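Local coordinates for methionine-binding lipoprotein MetQ (Bacillus subtilis subsp. subtilis, PDB 4GOT) that binds methionine and probably passes it to the membrane-bound permease of the MetNPQ ABC transporter, which also takes up methionine sulfoxide, at residues Lys29-Thr34 against Met224-Ser229; Ala49-Glu54 against Thr74-Val79; Arg119-Leu124 against Leu153-Val158; Lys165-Lys170 against Asn185-Lys190. All coordinates share one frame; numbering follows the deposited sequence. Where two conformers were deposited one is given.

Contact 1. Residues Lys29-Thr34 against Met224-Ser229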
loop_
_atom_site.group_PDB
_atom_site.type_symbol
_atom_site.label_atom_id
_atom_site.label_comp_id
_atom_site.label_asym_id
_atom_site.label_seq_id
_atom_site.Cartn_x
_atom_site.Cartn_y
_atom_site.Cartn_z
ATOM N N LYS A 29 -16.934 14.754 13.266
ATOM C CA LYS A 29 -17.493 15.789 14.154
ATOM C C LYS A 29 -19.028 15.625 14.313
ATOM O O LYS A 29 -19.569 15.792 15.412
ATOM C CB LYS A 29 -17.120 17.195 13.651
ATOM C CG LYS A 29 -17.473 18.305 14.640
ATOM C CD LYS A 29 -16.980 19.687 14.213
ATOM C CE LYS A 29 -17.932 20.391 13.231
ATOM N NZ LYS A 29 -17.938 21.884 13.389
ATOM N N GLU A 30 -19.711 15.225 13.238
ATOM C CA GLU A 30 -21.156 14.875 13.302
ATOM C C GLU A 30 -21.504 13.685 14.220
ATOM O O GLU A 30 -22.679 13.517 14.619
ATOM C CB GLU A 30 -21.740 14.662 11.887
ATOM C CG GLU A 30 -22.070 15.993 11.180
ATOM C CD GLU A 30 -22.145 15.919 9.644
ATOM O OE1 GLU A 30 -22.281 14.805 9.072
ATOM O OE2 GLU A 30 -22.066 16.997 8.998
ATOM N N LYS A 31 -20.489 12.881 14.542
ATOM C CA LYS A 31 -20.579 11.779 15.485
ATOM C C LYS A 31 -19.992 12.106 16.852
ATOM O O LYS A 31 -19.941 11.237 17.725
ATOM C CB LYS A 31 -19.852 10.551 14.921
ATOM C CG LYS A 31 -20.516 9.964 13.677
ATOM C CD LYS A 31 -19.819 8.677 13.260
ATOM C CE LYS A 31 -20.269 8.185 11.898
ATOM N NZ LYS A 31 -21.609 7.554 11.919
ATOM N N GLY A 32 -19.485 13.317 17.030
ATOM C CA GLY A 32 -18.921 13.721 18.311
ATOM C C GLY A 32 -17.403 13.598 18.497
ATOM O O GLY A 32 -16.925 13.828 19.608
ATOM N N TYR A 33 -16.653 13.250 17.432
ATOM C CA TYR A 33 -15.197 13.025 17.537
ATOM C C TYR A 33 -14.367 13.996 16.716
ATOM O O TYR A 33 -14.769 14.376 15.613
ATOM C CB TYR A 33 -14.814 11.570 17.168
ATOM C CG TYR A 33 -15.530 10.551 17.997
ATOM C CD1 TYR A 33 -16.803 10.111 17.627
ATOM C CD2 TYR A 33 -14.963 10.036 19.163
ATOM C CE1 TYR A 33 -17.487 9.182 18.394
ATOM C CE2 TYR A 33 -15.638 9.107 19.957
ATOM C CZ TYR A 33 -16.901 8.674 19.565
ATOM O OH TYR A 33 -17.612 7.732 20.307
ATOM N N THR A 34 -13.226 14.413 17.278
ATOM C CA THR A 34 -12.221 15.199 16.534
ATOM C C THR A 34 -11.134 14.273 15.940
ATOM O O THR A 34 -11.030 13.083 16.294
ATOM C CB THR A 34 -11.567 16.327 17.384
ATOM O OG1 THR A 34 -11.175 15.812 18.668
ATOM C CG2 THR A 34 -12.545 17.531 17.561
HETATM N N MSE A 224 -14.345 3.806 11.485
HETATM C CA MSE A 224 -14.677 2.786 10.492
HETATM C C MSE A 224 -15.987 3.101 9.809
HETATM O O MSE A 224 -16.101 2.945 8.614
HETATM C CB MSE A 224 -14.752 1.387 11.124
HETATM C CG MSE A 224 -13.431 0.887 11.687
HETATM SE SE MSE A 224 -11.908 1.253 10.519
HETATM C CE MSE A 224 -12.395 0.143 8.999
ATOM N N GLU A 225 -16.967 3.551 10.597
ATOM C CA GLU A 225 -18.270 3.987 10.104
ATOM C C GLU A 225 -18.167 5.091 9.052
ATOM O O GLU A 225 -18.762 5.010 7.995
ATOM C CB GLU A 225 -19.151 4.466 11.257
ATOM C CG GLU A 225 -19.990 3.378 11.894
ATOM C CD GLU A 225 -20.982 3.897 12.950
ATOM O OE1 GLU A 225 -21.091 5.135 13.159
ATOM O OE2 GLU A 225 -21.662 3.059 13.583
ATOM N N VAL A 226 -17.463 6.167 9.361
ATOM C CA VAL A 226 -17.279 7.238 8.382
ATOM C C VAL A 226 -16.520 6.762 7.119
ATOM O O VAL A 226 -16.925 7.104 5.986
ATOM C CB VAL A 226 -16.590 8.479 8.994
ATOM C CG1 VAL A 226 -16.269 9.477 7.897
ATOM C CG2 VAL A 226 -17.495 9.115 10.048
ATOM N N LEU A 227 -15.474 5.953 7.305
ATOM C CA LEU A 227 -14.628 5.500 6.165
ATOM C C LEU A 227 -15.363 4.507 5.230
ATOM O O LEU A 227 -14.919 4.229 4.077
ATOM C CB LEU A 227 -13.311 4.903 6.636
ATOM C CG LEU A 227 -12.334 5.814 7.348
ATOM C CD1 LEU A 227 -11.150 5.007 7.909
ATOM C CD2 LEU A 227 -11.875 6.953 6.451
ATOM N N HIS A 228 -16.495 4.025 5.693
ATOM C CA HIS A 228 -17.380 3.186 4.819
ATOM C C HIS A 228 -18.628 3.915 4.401
ATOM O O HIS A 228 -19.479 3.326 3.759
ATOM C CB HIS A 228 -17.666 1.834 5.475
ATOM C CG HIS A 228 -16.458 0.984 5.467
ATOM N ND1 HIS A 228 -16.123 0.217 4.372
ATOM C CD2 HIS A 228 -15.403 0.911 6.322
ATOM C CE1 HIS A 228 -14.925 -0.322 4.576
ATOM N NE2 HIS A 228 -14.463 0.093 5.748
ATOM N N SER A 229 -18.745 5.205 4.747
ATOM C CA SER A 229 -19.949 5.980 4.313
ATOM C C SER A 229 -20.035 6.097 2.775
ATOM O O SER A 229 -19.018 5.983 2.066
ATOM C CB SER A 229 -19.950 7.382 4.937
ATOM O OG SER A 229 -18.889 8.182 4.443
#
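Val-226, whose side chain meets Lys-31 across this contact, offers a carbonyl oxygen that two donors of Ser-229 grip: the OG of Ser-229 reaches Val-226 O at 2.7 Å, in the carbonyl plane, and its backbone N binds as well. Across the gap the main tie is a salt bridge, Lys-31 NZ to Glu-225 OE1 at 2.8 Å, with the ammonium on the anti side of the carboxylate and 30° out of its plane. Lysine suits the place because its long chain runs extended and then bends at its last torsion (chi4 -76°), which brings NZ round to the acid. Its CE passes Val-226 CG2 at 3.5 Å, a closeness that is doubtful because the valine has two conformers. Gly-32, with positive phi, closes helix 14-29 in a Schellman motif. The contact thus joins that end to the last turn of helix 218-227, where Val-226 also packs on Ala-24 and Leu-27 of helix 14-29 and Ser-229 caps helix 230-239.

Contact 2. Residues Ala49-Glu54 against Thr74-Val79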
loop_
_atom_site.group_PDB
_atom_site.type_symbol
_atom_site.label_atom_id
_atom_site.label_comp_id
_atom_site.label_asym_id
_atom_site.label_seq_id
_atom_site.Cartn_x
_atom_site.Cartn_y
_atom_site.Cartn_z
ATOM N N ALA A 49 5.012 4.204 15.659
ATOM C CA ALA A 49 4.289 5.315 16.321
ATOM C C ALA A 49 3.069 4.764 17.095
ATOM O O ALA A 49 2.821 5.140 18.241
ATOM C CB ALA A 49 3.885 6.386 15.293
ATOM N N LEU A 50 2.346 3.821 16.473
ATOM C CA LEU A 50 1.176 3.210 17.081
ATOM C C LEU A 50 1.554 2.412 18.301
ATOM O O LEU A 50 1.017 2.635 19.359
ATOM C CB LEU A 50 0.468 2.297 16.066
ATOM C CG LEU A 50 -0.840 1.587 16.422
ATOM C CD1 LEU A 50 -1.899 2.540 16.974
ATOM C CD2 LEU A 50 -1.319 0.823 15.176
ATOM N N ALA A 51 2.513 1.499 18.159
ATOM C CA ALA A 51 3.037 0.711 19.284
ATOM C C ALA A 51 3.575 1.605 20.418
ATOM O O ALA A 51 3.443 1.268 21.602
ATOM C CB ALA A 51 4.130 -0.237 18.814
ATOM N N ASP A 52 4.123 2.766 20.067
ATOM C CA ASP A 52 4.652 3.730 21.083
ATOM C C ASP A 52 3.560 4.620 21.714
ATOM O O ASP A 52 3.834 5.448 22.570
ATOM C CB ASP A 52 5.774 4.586 20.465
ATOM C CG ASP A 52 7.083 3.782 20.214
ATOM O OD1 ASP A 52 7.274 2.703 20.815
ATOM O OD2 ASP A 52 7.934 4.228 19.409
ATOM N N LYS A 53 2.308 4.425 21.305
ATOM C CA LYS A 53 1.152 5.196 21.820
ATOM C C LYS A 53 1.181 6.693 21.464
ATOM O O LYS A 53 0.572 7.500 22.161
ATOM C CB LYS A 53 0.949 4.985 23.332
ATOM C CG LYS A 53 0.977 3.517 23.728
ATOM C CD LYS A 53 0.616 3.285 25.178
ATOM C CE LYS A 53 0.339 1.805 25.398
ATOM N NZ LYS A 53 0.085 1.518 26.839
ATOM N N GLU A 54 1.865 7.057 20.381
ATOM C CA GLU A 54 1.847 8.450 19.884
ATOM C C GLU A 54 0.602 8.700 19.053
ATOM O O GLU A 54 0.227 9.829 18.835
ATOM C CB GLU A 54 3.052 8.743 18.991
ATOM C CG GLU A 54 4.399 8.617 19.664
ATOM C CD GLU A 54 5.530 8.509 18.652
ATOM O OE1 GLU A 54 5.355 8.903 17.468
ATOM O OE2 GLU A 54 6.602 8.020 19.046
ATOM N N THR A 74 8.477 -8.307 17.810
ATOM C CA THR A 74 7.566 -8.997 18.753
ATOM C C THR A 74 6.934 -8.061 19.799
ATOM O O THR A 74 5.962 -8.446 20.447
ATOM C CB THR A 74 8.268 -10.157 19.493
ATOM O OG1 THR A 74 9.547 -9.709 19.936
ATOM C CG2 THR A 74 8.440 -11.379 18.560
ATOM N N ASP A 75 7.488 -6.851 19.951
ATOM C CA ASP A 75 6.876 -5.803 20.796
ATOM C C ASP A 75 5.604 -5.157 20.188
ATOM O O ASP A 75 4.846 -4.519 20.899
ATOM C CB ASP A 75 7.893 -4.690 21.126
ATOM C CG ASP A 75 8.910 -5.109 22.165
ATOM O OD1 ASP A 75 8.683 -6.122 22.853
ATOM O OD2 ASP A 75 9.936 -4.410 22.299
ATOM N N TYR A 76 5.363 -5.302 18.884
ATOM C CA TYR A 76 4.128 -4.756 18.252
ATOM C C TYR A 76 2.916 -5.673 18.473
ATOM O O TYR A 76 2.801 -6.722 17.824
ATOM C CB TYR A 76 4.279 -4.611 16.733
ATOM C CG TYR A 76 5.261 -3.596 16.232
ATOM C CD1 TYR A 76 5.968 -2.771 17.109
ATOM C CD2 TYR A 76 5.459 -3.430 14.856
ATOM C CE1 TYR A 76 6.861 -1.835 16.635
ATOM C CE2 TYR A 76 6.362 -2.498 14.373
ATOM C CZ TYR A 76 7.047 -1.694 15.271
ATOM O OH TYR A 76 7.922 -0.747 14.818
ATOM N N LYS A 77 2.003 -5.281 19.356
ATOM C CA LYS A 77 0.759 -6.032 19.568
ATOM C C LYS A 77 -0.338 -5.205 18.903
ATOM O O LYS A 77 -0.985 -4.372 19.556
ATOM C CB LYS A 77 0.471 -6.224 21.070
ATOM C CG LYS A 77 1.623 -6.761 21.907
ATOM C CD LYS A 77 2.025 -8.142 21.432
ATOM C CE LYS A 77 3.173 -8.707 22.257
ATOM N NZ LYS A 77 3.771 -9.876 21.552
ATOM N N LEU A 78 -0.470 -5.378 17.591
ATOM C CA LEU A 78 -1.355 -4.575 16.770
ATOM C C LEU A 78 -2.451 -5.459 16.192
ATOM O O LEU A 78 -2.296 -6.682 16.129
ATOM C CB LEU A 78 -0.557 -3.890 15.664
ATOM C CG LEU A 78 0.604 -3.030 16.187
ATOM C CD1 LEU A 78 1.330 -2.356 15.035
ATOM C CD2 LEU A 78 0.055 -2.029 17.179
ATOM N N VAL A 79 -3.550 -4.833 15.787
ATOM C CA VAL A 79 -4.692 -5.542 15.186
ATOM C C VAL A 79 -5.251 -4.724 14.017
ATOM O O VAL A 79 -5.182 -3.467 14.012
ATOM C CB VAL A 79 -5.823 -5.831 16.228
ATOM C CG1 VAL A 79 -5.395 -6.899 17.241
ATOM C CG2 VAL A 79 -6.260 -4.553 16.943
#
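Leu-50 and Leu-78 form one half of the close-packed part of this contact, their chains running alongside each other with the ends pointing opposite ways, so that Leu-50 CD2 comes within 3.7 Å of Leu-78 CD2. With its CG anti to the backbone N (chi1 -177°), Leu-50 extends its branched end toward the strand, and its CG also lies 3.8 Å from Leu-78 CD2. Branched aliphatic chains suit both positions, since each is buried and must fill space without polar demands. The other half is built on a single methyl: Ala-51 CB approaches the Tyr-76 ring obliquely, 3.6 Å from Tyr-76 CD1. Alanine suits this place because the backbones come close, the CA atoms of Ala-51 and Tyr-76 being 5.7 Å apart.

Together they join the last turn of helix 44-51 to strand 78-86 and the loop residues just before it, in the six-stranded lobe of this type 2 substrate-binding fold. The helix ends in a Schellman motif with Lys-53 at positive phi, and Leu-50 O receives both Lys-53 N and the NH1 of Arg-211 from the neighbouring strand 206-211.

On the solvent side the exposed Asp-52 and Lys-77 find partners on their own sides instead. Asp-52, just beyond the helix, makes a salt bridge back to Lys-48 in it, while Lys-77 sends its chain away from the helix and hydrogen-bonds through NZ to Thr-74 O at 2.8 Å.

Contact 3. Residues Arg119-Leu124 against Leu153-Val158; sequences RMLAML and LEFKKV. With MSE (selenomethionine), chain B.
Helix 117-126 packs beside strand 154-158 at a distance bridged by side chains alone, with the CA atoms of Leu-121 and Phe-155 10.6 Å apart. Phe-155 spans much of that gap. It meets Leu-124 from the opposite direction, and Leu-124 CD1 lies in the plane of the ring at its edge, 3.8 Å from Phe-155 CE1. Leu-121 adds a looser touch, its CD2 reaching the same Phe-155 CE1 at 4.3 Å on an oblique approach. The two leucines, three residues apart on the helix, therefore converge on one corner of the ring. A flat, long side chain suits the strand position because it can reach the helix, and branched leucines suit the helix because each can bring a methyl to that ring corner.

The first residue of the same helical segment serves the substrate. Arg-119 starts with CG anti to the backbone N (chi1 -171°) and runs extended to NE, which carries the guanidinium into the pocket. There NH1 donates to OXT of the bound selenomethionine at 2.8 Å, with an N-H...O angle of 137°. Salt bridges to Glu-116 and Glu-197 hold the guanidinium in position.

Strand 154-158 is an outer strand of the five-stranded sheet, parallel to strand 107-111, and helix 117-126 lies on the crossover between these two neighbours, with Met-120, Met-123 and Leu-124 resting on Phe-176 of strand 174-177.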
loop_
_atom_site.group_PDB
_atom_site.type_symbol
_atom_site.label_atom_id
_atom_site.label_comp_id
_atom_site.label_asym_id
_atom_site.label_seq_id
_atom_site.Cartn_x
_atom_site.Cartn_y
_atom_site.Cartn_z
ATOM N N ARG A 119 4.002 -9.931 -4.118
ATOM C CA ARG A 119 3.057 -9.074 -4.878
ATOM C C ARG A 119 3.691 -8.604 -6.215
ATOM O O ARG A 119 3.091 -8.674 -7.259
ATOM C CB ARG A 119 2.668 -7.862 -4.029
ATOM C CG ARG A 119 1.542 -7.021 -4.589
ATOM C CD ARG A 119 1.249 -5.808 -3.717
ATOM N NE ARG A 119 0.048 -5.152 -4.211
ATOM C CZ ARG A 119 -0.423 -3.989 -3.764
ATOM N NH1 ARG A 119 0.182 -3.302 -2.792
ATOM N NH2 ARG A 119 -1.531 -3.504 -4.320
HETATM N N MSE A 120 4.910 -8.083 -6.131
HETATM C CA MSE A 120 5.728 -7.715 -7.300
HETATM C C MSE A 120 6.027 -8.864 -8.255
HETATM O O MSE A 120 5.760 -8.776 -9.465
HETATM C CB MSE A 120 7.049 -7.094 -6.802
HETATM C CG MSE A 120 6.801 -5.832 -6.042
HETATM SE SE MSE A 120 8.399 -5.128 -5.239
HETATM C CE MSE A 120 8.317 -5.513 -3.327
ATOM N N LEU A 121 6.533 -9.974 -7.728
ATOM C CA LEU A 121 6.867 -11.102 -8.577
ATOM C C LEU A 121 5.638 -11.709 -9.281
ATOM O O LEU A 121 5.764 -12.245 -10.392
ATOM C CB LEU A 121 7.640 -12.185 -7.779
ATOM C CG LEU A 121 8.977 -11.695 -7.205
ATOM C CD1 LEU A 121 9.637 -12.853 -6.478
ATOM C CD2 LEU A 121 9.906 -11.055 -8.251
ATOM N N ALA A 122 4.468 -11.597 -8.647
ATOM C CA ALA A 122 3.231 -12.202 -9.167
ATOM C C ALA A 122 2.811 -11.447 -10.425
ATOM O O ALA A 122 2.277 -12.050 -11.350
ATOM C CB ALA A 122 2.111 -12.183 -8.130
HETATM N N MSE A 123 3.063 -10.141 -10.451
HETATM C CA MSE A 123 2.817 -9.334 -11.654
HETATM C C MSE A 123 3.702 -9.738 -12.820
HETATM O O MSE A 123 3.250 -9.746 -13.949
HETATM C CB MSE A 123 3.032 -7.845 -11.379
HETATM C CG MSE A 123 1.916 -7.268 -10.550
HETATM SE SE MSE A 123 2.090 -5.375 -10.309
HETATM C CE MSE A 123 1.420 -4.816 -12.075
ATOM N N LEU A 124 4.968 -10.039 -12.538
ATOM C CA LEU A 124 5.876 -10.512 -13.557
ATOM C C LEU A 124 5.475 -11.922 -14.010
ATOM O O LEU A 124 5.615 -12.230 -15.169
ATOM C CB LEU A 124 7.314 -10.511 -13.105
ATOM C CG LEU A 124 7.889 -9.174 -12.574
ATOM C CD1 LEU A 124 9.385 -9.305 -12.285
ATOM C CD2 LEU A 124 7.623 -8.054 -13.576
ATOM N N LEU A 153 16.263 -11.715 -16.306
ATOM C CA LEU A 153 16.013 -10.441 -15.677
ATOM C C LEU A 153 16.929 -10.361 -14.468
ATOM O O LEU A 153 17.205 -11.391 -13.844
ATOM C CB LEU A 153 14.518 -10.317 -15.303
ATOM C CG LEU A 153 13.517 -10.392 -16.467
ATOM C CD1 LEU A 153 12.078 -10.380 -15.980
ATOM C CD2 LEU A 153 13.738 -9.219 -17.408
ATOM N N GLU A 154 17.447 -9.154 -14.195
ATOM C CA GLU A 154 18.218 -8.861 -12.999
ATOM C C GLU A 154 17.383 -7.917 -12.102
ATOM O O GLU A 154 16.611 -7.086 -12.618
ATOM C CB GLU A 154 19.560 -8.237 -13.420
ATOM C CG GLU A 154 20.421 -9.177 -14.279
ATOM C CD GLU A 154 21.497 -8.459 -15.086
ATOM O OE1 GLU A 154 21.719 -7.248 -14.864
ATOM O OE2 GLU A 154 22.126 -9.106 -15.946
ATOM N N PHE A 155 17.524 -8.030 -10.783
ATOM C CA PHE A 155 16.677 -7.271 -9.872
ATOM C C PHE A 155 17.513 -6.383 -8.957
ATOM O O PHE A 155 18.566 -6.809 -8.488
ATOM C CB PHE A 155 15.792 -8.188 -9.034
ATOM C CG PHE A 155 14.967 -9.162 -9.856
ATOM C CD1 PHE A 155 13.702 -8.827 -10.298
ATOM C CD2 PHE A 155 15.452 -10.410 -10.151
ATOM C CE1 PHE A 155 12.928 -9.719 -11.051
ATOM C CE2 PHE A 155 14.690 -11.310 -10.907
ATOM C CZ PHE A 155 13.427 -10.958 -11.359
ATOM N N LYS A 156 17.019 -5.169 -8.718
ATOM C CA LYS A 156 17.608 -4.235 -7.758
ATOM C C LYS A 156 16.492 -3.858 -6.762
ATOM O O LYS A 156 15.320 -4.045 -7.049
ATOM C CB LYS A 156 18.103 -2.963 -8.470
ATOM C CG LYS A 156 19.125 -3.143 -9.592
ATOM C CD LYS A 156 20.538 -3.230 -9.042
ATOM C CE LYS A 156 21.610 -3.066 -10.127
ATOM N NZ LYS A 156 21.936 -1.625 -10.395
ATOM N N LYS A 157 16.842 -3.325 -5.592
ATOM C CA LYS A 157 15.825 -2.932 -4.628
ATOM C C LYS A 157 16.041 -1.509 -4.204
ATOM O O LYS A 157 17.166 -1.143 -3.893
ATOM C CB LYS A 157 15.835 -3.843 -3.391
ATOM C CG LYS A 157 15.334 -5.233 -3.667
ATOM C CD LYS A 157 15.915 -6.232 -2.685
ATOM C CE LYS A 157 15.674 -7.671 -3.138
ATOM N NZ LYS A 157 14.427 -8.123 -2.491
ATOM N N VAL A 158 14.956 -0.730 -4.234
ATOM C CA VAL A 158 14.963 0.677 -3.814
ATOM C C VAL A 158 13.864 0.880 -2.759
ATOM O O VAL A 158 12.821 0.242 -2.811
ATOM C CB VAL A 158 14.733 1.604 -5.036
ATOM C CG1 VAL A 158 14.575 3.067 -4.622
ATOM C CG2 VAL A 158 15.906 1.457 -6.034
HETATM N N MSE B 300 -0.527 1.983 0.182
HETATM C CA MSE B 300 0.448 0.915 -0.190
HETATM C C MSE B 300 -0.133 -0.107 -1.225
HETATM O O MSE B 300 -1.209 -0.580 -0.978
HETATM O OXT MSE B 300 0.435 -0.518 -2.268
HETATM C CB MSE B 300 0.843 0.151 1.084
HETATM C CG MSE B 300 2.025 -0.757 0.958
HETATM SE SE MSE B 300 2.329 -1.858 2.576
HETATM C CE MSE B 300 3.182 -0.365 3.776
#

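Contact 4. Residues Lys165-Lys170 against Asn185-Lys190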
loop_
_atom_site.group_PDB
_atom_site.type_symbol
_atom_site.label_atom_id
_atom_site.label_comp_id
_atom_site.label_asym_id
_atom_site.label_seq_id
_atom_site.Cartn_x
_atom_site.Cartn_y
_atom_site.Cartn_z
ATOM N N LYS A 165 11.743 8.222 -7.963
ATOM C CA LYS A 165 13.041 8.755 -8.436
ATOM C C LYS A 165 13.820 7.771 -9.341
ATOM O O LYS A 165 14.395 8.209 -10.326
ATOM C CB LYS A 165 13.956 9.242 -7.296
ATOM C CG LYS A 165 13.361 10.281 -6.339
ATOM C CD LYS A 165 12.968 11.585 -7.025
ATOM C CE LYS A 165 11.445 11.735 -7.191
ATOM N NZ LYS A 165 11.017 12.984 -7.940
ATOM N N ALA A 166 13.851 6.470 -9.004
ATOM C CA ALA A 166 14.524 5.470 -9.824
ATOM C C ALA A 166 13.918 5.455 -11.224
ATOM O O ALA A 166 14.632 5.290 -12.233
ATOM C CB ALA A 166 14.452 4.065 -9.180
ATOM N N TYR A 167 12.599 5.639 -11.270
ATOM C CA TYR A 167 11.821 5.768 -12.524
ATOM C C TYR A 167 12.230 7.004 -13.318
ATOM O O TYR A 167 12.640 6.887 -14.474
ATOM C CB TYR A 167 10.328 5.758 -12.187
ATOM C CG TYR A 167 9.407 6.328 -13.248
ATOM C CD1 TYR A 167 9.128 5.626 -14.421
ATOM C CD2 TYR A 167 8.795 7.547 -13.053
ATOM C CE1 TYR A 167 8.267 6.144 -15.379
ATOM C CE2 TYR A 167 7.941 8.078 -14.000
ATOM C CZ TYR A 167 7.686 7.375 -15.155
ATOM O OH TYR A 167 6.848 7.948 -16.051
ATOM N N GLU A 168 12.176 8.175 -12.707
ATOM C CA GLU A 168 12.623 9.404 -13.383
ATOM C C GLU A 168 14.083 9.377 -13.840
ATOM O O GLU A 168 14.399 9.889 -14.886
ATOM C CB GLU A 168 12.423 10.614 -12.477
ATOM C CG GLU A 168 10.979 11.068 -12.406
ATOM C CD GLU A 168 10.677 11.916 -11.178
ATOM O OE1 GLU A 168 11.612 12.501 -10.570
ATOM O OE2 GLU A 168 9.492 11.989 -10.817
ATOM N N ASN A 169 14.964 8.766 -13.031
ATOM C CA ASN A 169 16.421 8.616 -13.320
ATOM C C ASN A 169 16.757 7.526 -14.333
ATOM O O ASN A 169 17.913 7.350 -14.694
ATOM C CB ASN A 169 17.167 8.276 -12.019
ATOM C CG ASN A 169 17.045 9.375 -10.963
ATOM O OD1 ASN A 169 16.794 10.514 -11.301
ATOM N ND2 ASN A 169 17.196 9.016 -9.677
ATOM N N LYS A 170 15.760 6.737 -14.727
ATOM C CA LYS A 170 15.955 5.634 -15.654
ATOM C C LYS A 170 17.011 4.656 -15.142
ATOM O O LYS A 170 17.828 4.164 -15.907
ATOM C CB LYS A 170 16.301 6.178 -17.054
ATOM C CG LYS A 170 15.301 7.226 -17.545
ATOM C CD LYS A 170 15.451 7.557 -19.028
ATOM C CE LYS A 170 16.592 8.533 -19.278
ATOM N NZ LYS A 170 16.256 9.963 -19.015
ATOM N N ASN A 185 4.269 11.710 -5.865
ATOM C CA ASN A 185 5.093 12.215 -6.971
ATOM C C ASN A 185 4.308 12.803 -8.179
ATOM O O ASN A 185 4.890 13.046 -9.202
ATOM C CB ASN A 185 5.942 11.038 -7.508
ATOM C CG ASN A 185 7.155 11.483 -8.321
ATOM O OD1 ASN A 185 8.000 12.256 -7.850
ATOM N ND2 ASN A 185 7.268 10.965 -9.542
ATOM N N LYS A 186 2.999 12.975 -8.077
ATOM C CA LYS A 186 2.195 13.579 -9.154
ATOM C C LYS A 186 2.069 12.709 -10.420
ATOM O O LYS A 186 1.810 13.224 -11.516
ATOM C CB LYS A 186 2.736 14.966 -9.531
ATOM C CG LYS A 186 2.993 15.891 -8.348
ATOM C CD LYS A 186 1.760 16.083 -7.479
ATOM C CE LYS A 186 1.802 17.398 -6.680
ATOM N NZ LYS A 186 2.897 17.480 -5.664
ATOM N N LEU A 187 2.264 11.409 -10.266
ATOM C CA LEU A 187 1.960 10.472 -11.343
ATOM C C LEU A 187 0.476 10.088 -11.284
ATOM O O LEU A 187 -0.139 10.075 -10.246
ATOM C CB LEU A 187 2.848 9.217 -11.243
ATOM C CG LEU A 187 4.353 9.418 -11.483
ATOM C CD1 LEU A 187 5.137 8.150 -11.098
ATOM C CD2 LEU A 187 4.587 9.842 -12.936
ATOM N N ASN A 188 -0.084 9.748 -12.418
ATOM C CA ASN A 188 -1.443 9.254 -12.467
ATOM C C ASN A 188 -1.365 7.759 -12.847
ATOM O O ASN A 188 -1.119 7.425 -14.003
ATOM C CB ASN A 188 -2.214 10.095 -13.501
ATOM C CG ASN A 188 -3.666 9.678 -13.650
ATOM O OD1 ASN A 188 -4.388 10.240 -14.477
ATOM N ND2 ASN A 188 -4.103 8.705 -12.864
ATOM N N PRO A 189 -1.529 6.856 -11.875
ATOM C CA PRO A 189 -1.245 5.454 -12.166
ATOM C C PRO A 189 -2.003 4.842 -13.386
ATOM O O PRO A 189 -1.393 4.150 -14.200
ATOM C CB PRO A 189 -1.613 4.754 -10.863
ATOM C CG PRO A 189 -1.354 5.789 -9.815
ATOM C CD PRO A 189 -1.762 7.076 -10.442
ATOM N N LYS A 190 -3.276 5.147 -13.566
ATOM C CA LYS A 190 -4.025 4.553 -14.681
ATOM C C LYS A 190 -3.640 5.076 -16.084
ATOM O O LYS A 190 -3.930 4.417 -17.085
ATOM C CB LYS A 190 -5.543 4.731 -14.469
ATOM C CG LYS A 190 -6.110 4.033 -13.241
ATOM C CD LYS A 190 -5.959 2.510 -13.286
ATOM C CE LYS A 190 -6.985 1.844 -14.200
ATOM N NZ LYS A 190 -6.560 0.458 -14.557
#
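Asn-185 and the pair Lys-165 and Glu-168 close a small polar ring. Lys-165 NZ forms a salt bridge with Glu-168 OE1 at 2.7 Å, and the other carboxylate oxygen, Glu-168 OE2, accepts from Asn-185 ND2 at 2.8 Å. This second bond is nearly straight (164°) and lies almost in the amide plane. The ring is completed by a longer bond from Lys-165 NZ to Asn-185 OD1, 3.1 Å, with the donor tilted from the carbonyl plane. Asparagine suits the place because its amide offers a donor to the acid and an acceptor to the lysine, which fixes its flip. The lysine's CB points away from the partner segment, and bends at chi2 and chi3 bring NZ back. Beside the polar ring, Tyr-167 and Leu-187 pack obliquely, Tyr-167 CE2 lying 3.9 Å from Leu-187 CD2, and both side chains also touch Ile-177 of strand 174-177. Here the end of helix 163-168 meets the end of helix 179-184, with strand 174-177 between them in the chain. Each end is a Schellman motif, with Lys-170 and Lys-186 at positive phi; at the second, Leu-187 N returns to Ala-182 O.

From the N terminus, the chain leaves helix 14-29 and enters contact 1, whose partner lies nearly two hundred residues on, so that this closure encloses the other three. Inside it, contact 2 closes a short loop from helix 44-51 to strand 78-86. Contact 3 then closes the connection from helix 117-126 to strand 154-158, and contact 4 the one from helix 163-168 to the segment after helix 179-184; these three are in series and none cross. Contacts 1 and 2 belong to the lobe of the six-stranded sheet, contacts 3 and 4 to that of the five-stranded sheet, with centres about 23 Å and about 17 Å apart respectively. Contact 3 also includes one residue of the ligand pocket.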